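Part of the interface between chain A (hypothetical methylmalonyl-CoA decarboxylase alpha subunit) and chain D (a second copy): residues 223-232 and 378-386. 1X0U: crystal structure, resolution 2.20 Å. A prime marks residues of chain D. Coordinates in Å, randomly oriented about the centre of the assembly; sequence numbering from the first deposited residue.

Chain A (223-232) VVHATKSGVV
Chain D, residues 378-386: QEYKGIIRH

A helix-to-loop turn of chain A meets the link between two helices of chain D, with Ser229 opposite Gly382′ (CA to CA 4.4 Å). The chain A helix closes through a wider pi-type turn at 225-229 and breaks at Gly230, whose phi is +79°; in chain D, Gly382′ (phi/psi 76/41) sits at the N-cap, right before the helix that starts at Ile383′.

Tyr380′ covers the most surface. Its ring (chi1 m, chi2 18°) reaches back to chain A, taking Lys228 CD over one face and placing CE1 3.9 Å from Val224 CG1. Its carbonyl O receives a CA-H...O contact from Ser229 CA at 2.9 Å.

Ser229 O takes the two hydrogen bonds of the contact, while Ser229 CB packs 3.2 Å from Glu379′ O: Arg385′ (chi1 p, chi2 and chi3 t) brings both NE and NH2 to Ser229 O, each donating at 2.8 Å near the guanidinium plane. The p hydroxyl stays within chain A, where Ser229 OG hydrogen-bonds His225 ND1 (2.9 Å) and accepts from Val231 N (3.1 Å), tying turn to loop.

Val231 (chi1 t) sets CG2 3.8 Å from Ile384′ CB and 4.1 Å from Gly382′ CA. Gly382′ suits its place twice over: its positive phi favours glycine, and an ideal CB would lie 3.1 Å from Ser229 O and clash with Arg385′ NE at 2.7 Å. The rule is close backbone packing at a glycine, locked by a two-pronged arginine, with apolar contacts nearby.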

# COMPACT_ATOMS: atom_id res chain seq x y z
N VAL A 223 -32.88 -27.10 21.18
CA VAL A 223 -33.81 -27.36 20.10
C VAL A 223 -34.42 -26.09 19.50
O VAL A 223 -34.48 -25.95 18.27
CB VAL A 223 -34.92 -28.33 20.55
CG1 VAL A 223 -35.92 -28.53 19.44
CG2 VAL A 223 -34.31 -29.66 20.94
N VAL A 224 -34.86 -25.15 20.33
CA VAL A 224 -35.45 -23.93 19.79
C VAL A 224 -34.46 -23.17 18.89
O VAL A 224 -34.85 -22.67 17.84
CB VAL A 224 -35.93 -22.94 20.89
CG1 VAL A 224 -36.89 -23.63 21.85
CG2 VAL A 224 -34.75 -22.37 21.62
N HIS A 225 -33.20 -23.10 19.30
CA HIS A 225 -32.20 -22.37 18.54
C HIS A 225 -31.64 -23.10 17.31
O HIS A 225 -31.25 -22.46 16.33
CB HIS A 225 -31.05 -21.93 19.45
CG HIS A 225 -31.48 -21.01 20.55
ND1 HIS A 225 -32.27 -19.90 20.33
CD2 HIS A 225 -31.22 -21.03 21.88
CE1 HIS A 225 -32.48 -19.28 21.47
NE2 HIS A 225 -31.85 -19.94 22.43
N ALA A 226 -31.60 -24.42 17.34
CA ALA A 226 -31.09 -25.16 16.20
C ALA A 226 -32.19 -25.46 15.19
O ALA A 226 -31.90 -25.84 14.06
CB ALA A 226 -30.42 -26.46 16.65
N THR A 227 -33.45 -25.27 15.58
CA THR A 227 -34.55 -25.58 14.66
C THR A 227 -35.53 -24.45 14.36
O THR A 227 -36.32 -24.56 13.43
CB THR A 227 -35.38 -26.79 15.14
OG1 THR A 227 -36.22 -26.40 16.24
CG2 THR A 227 -34.47 -27.94 15.57
N LYS A 228 -35.49 -23.37 15.14
CA LYS A 228 -36.41 -22.27 14.90
C LYS A 228 -35.75 -20.91 14.73
O LYS A 228 -35.95 -20.23 13.71
CB LYS A 228 -37.44 -22.21 16.03
CG LYS A 228 -38.30 -23.47 16.14
CD LYS A 228 -39.20 -23.45 17.37
CE LYS A 228 -40.22 -24.59 17.32
NZ LYS A 228 -39.60 -25.94 17.12
N SER A 229 -34.94 -20.51 15.71
CA SER A 229 -34.26 -19.21 15.69
C SER A 229 -33.06 -19.10 14.76
O SER A 229 -32.71 -18.00 14.31
CB SER A 229 -33.79 -18.87 17.10
OG SER A 229 -32.64 -19.63 17.42
N GLY A 230 -32.41 -20.22 14.48
CA GLY A 230 -31.24 -20.21 13.63
C GLY A 230 -30.00 -19.74 14.38
O GLY A 230 -28.93 -19.58 13.79
N VAL A 231 -30.13 -19.53 15.69
CA VAL A 231 -29.01 -19.07 16.50
C VAL A 231 -27.91 -20.10 16.63
O VAL A 231 -26.73 -19.76 16.65
CB VAL A 231 -29.49 -18.66 17.91
CG1 VAL A 231 -28.30 -18.33 18.80
CG2 VAL A 231 -30.40 -17.46 17.82
N VAL A 232 -28.30 -21.37 16.72
CA VAL A 232 -27.35 -22.46 16.86
C VAL A 232 -27.08 -23.08 15.50
O VAL A 232 -28.00 -23.26 14.72
CB VAL A 232 -27.89 -23.52 17.83
CG1 VAL A 232 -27.13 -24.83 17.68
CG2 VAL A 232 -27.76 -23.00 19.26
N GLN D 378 -39.71 -13.46 20.66
CA GLN D 378 -38.44 -12.83 20.30
C GLN D 378 -37.28 -13.82 20.21
O GLN D 378 -36.43 -13.69 19.34
CB GLN D 378 -38.09 -11.71 21.29
CG GLN D 378 -38.89 -10.42 21.11
CD GLN D 378 -38.59 -9.73 19.79
OE1 GLN D 378 -39.48 -9.55 18.95
NE2 GLN D 378 -37.35 -9.33 19.60
N GLU D 379 -37.24 -14.80 21.12
CA GLU D 379 -36.17 -15.80 21.10
C GLU D 379 -36.29 -16.70 19.88
O GLU D 379 -35.29 -16.98 19.21
CB GLU D 379 -36.20 -16.68 22.35
CG GLU D 379 -35.89 -15.97 23.66
CD GLU D 379 -34.55 -15.26 23.66
OE1 GLU D 379 -33.60 -15.76 23.00
OE2 GLU D 379 -34.44 -14.20 24.33
N TYR D 380 -37.51 -17.13 19.58
CA TYR D 380 -37.76 -18.02 18.45
C TYR D 380 -37.36 -17.42 17.12
O TYR D 380 -36.94 -18.13 16.21
CB TYR D 380 -39.25 -18.41 18.39
CG TYR D 380 -39.65 -19.41 19.45
CD1 TYR D 380 -38.86 -19.62 20.58
CD2 TYR D 380 -40.84 -20.13 19.34
CE1 TYR D 380 -39.24 -20.51 21.57
CE2 TYR D 380 -41.23 -21.03 20.33
CZ TYR D 380 -40.42 -21.21 21.44
OH TYR D 380 -40.78 -22.11 22.42
N LYS D 381 -37.49 -16.10 17.00
CA LYS D 381 -37.13 -15.43 15.76
C LYS D 381 -35.70 -14.92 15.78
O LYS D 381 -35.31 -14.12 14.94
CB LYS D 381 -38.13 -14.30 15.47
CG LYS D 381 -39.51 -14.82 15.09
CD LYS D 381 -40.59 -13.75 15.21
CE LYS D 381 -41.97 -14.33 14.89
NZ LYS D 381 -43.05 -13.31 15.03
N GLY D 382 -34.92 -15.39 16.75
CA GLY D 382 -33.52 -15.03 16.85
C GLY D 382 -33.09 -13.67 17.37
O GLY D 382 -32.16 -13.10 16.82
N ILE D 383 -33.73 -13.15 18.42
CA ILE D 383 -33.30 -11.86 18.95
C ILE D 383 -31.81 -11.92 19.31
O ILE D 383 -31.11 -10.91 19.28
CB ILE D 383 -34.10 -11.43 20.22
CG1 ILE D 383 -33.49 -10.14 20.79
CG2 ILE D 383 -34.05 -12.50 21.30
CD1 ILE D 383 -33.49 -8.97 19.83
N ILE D 384 -31.33 -13.12 19.63
CA ILE D 384 -29.92 -13.28 19.98
C ILE D 384 -29.00 -12.87 18.82
O ILE D 384 -27.95 -12.27 19.05
CB ILE D 384 -29.63 -14.74 20.39
CG1 ILE D 384 -30.36 -15.05 21.69
CG2 ILE D 384 -28.13 -14.96 20.59
CD1 ILE D 384 -30.14 -16.47 22.23
N ARG D 385 -29.38 -13.17 17.58
CA ARG D 385 -28.54 -12.79 16.46
C ARG D 385 -28.87 -11.41 15.89
O ARG D 385 -27.99 -10.74 15.36
CB ARG D 385 -28.60 -13.85 15.35
CG ARG D 385 -29.95 -14.01 14.67
CD ARG D 385 -29.88 -15.20 13.71
NE ARG D 385 -31.20 -15.78 13.49
CZ ARG D 385 -32.01 -15.47 12.49
NH1 ARG D 385 -31.65 -14.56 11.58
NH2 ARG D 385 -33.19 -16.05 12.41
N HIS D 386 -30.12 -10.98 15.99
CA HIS D 386 -30.47 -9.67 15.47
C HIS D 386 -29.88 -8.62 16.40
O HIS D 386 -29.31 -7.63 15.96
CB HIS D 386 -31.99 -9.49 15.38
CG HIS D 386 -32.65 -10.33 14.33
ND1 HIS D 386 -32.95 -11.66 14.51
CD2 HIS D 386 -33.11 -10.01 13.09
CE1 HIS D 386 -33.58 -12.13 13.44
NE2 HIS D 386 -33.69 -11.14 12.57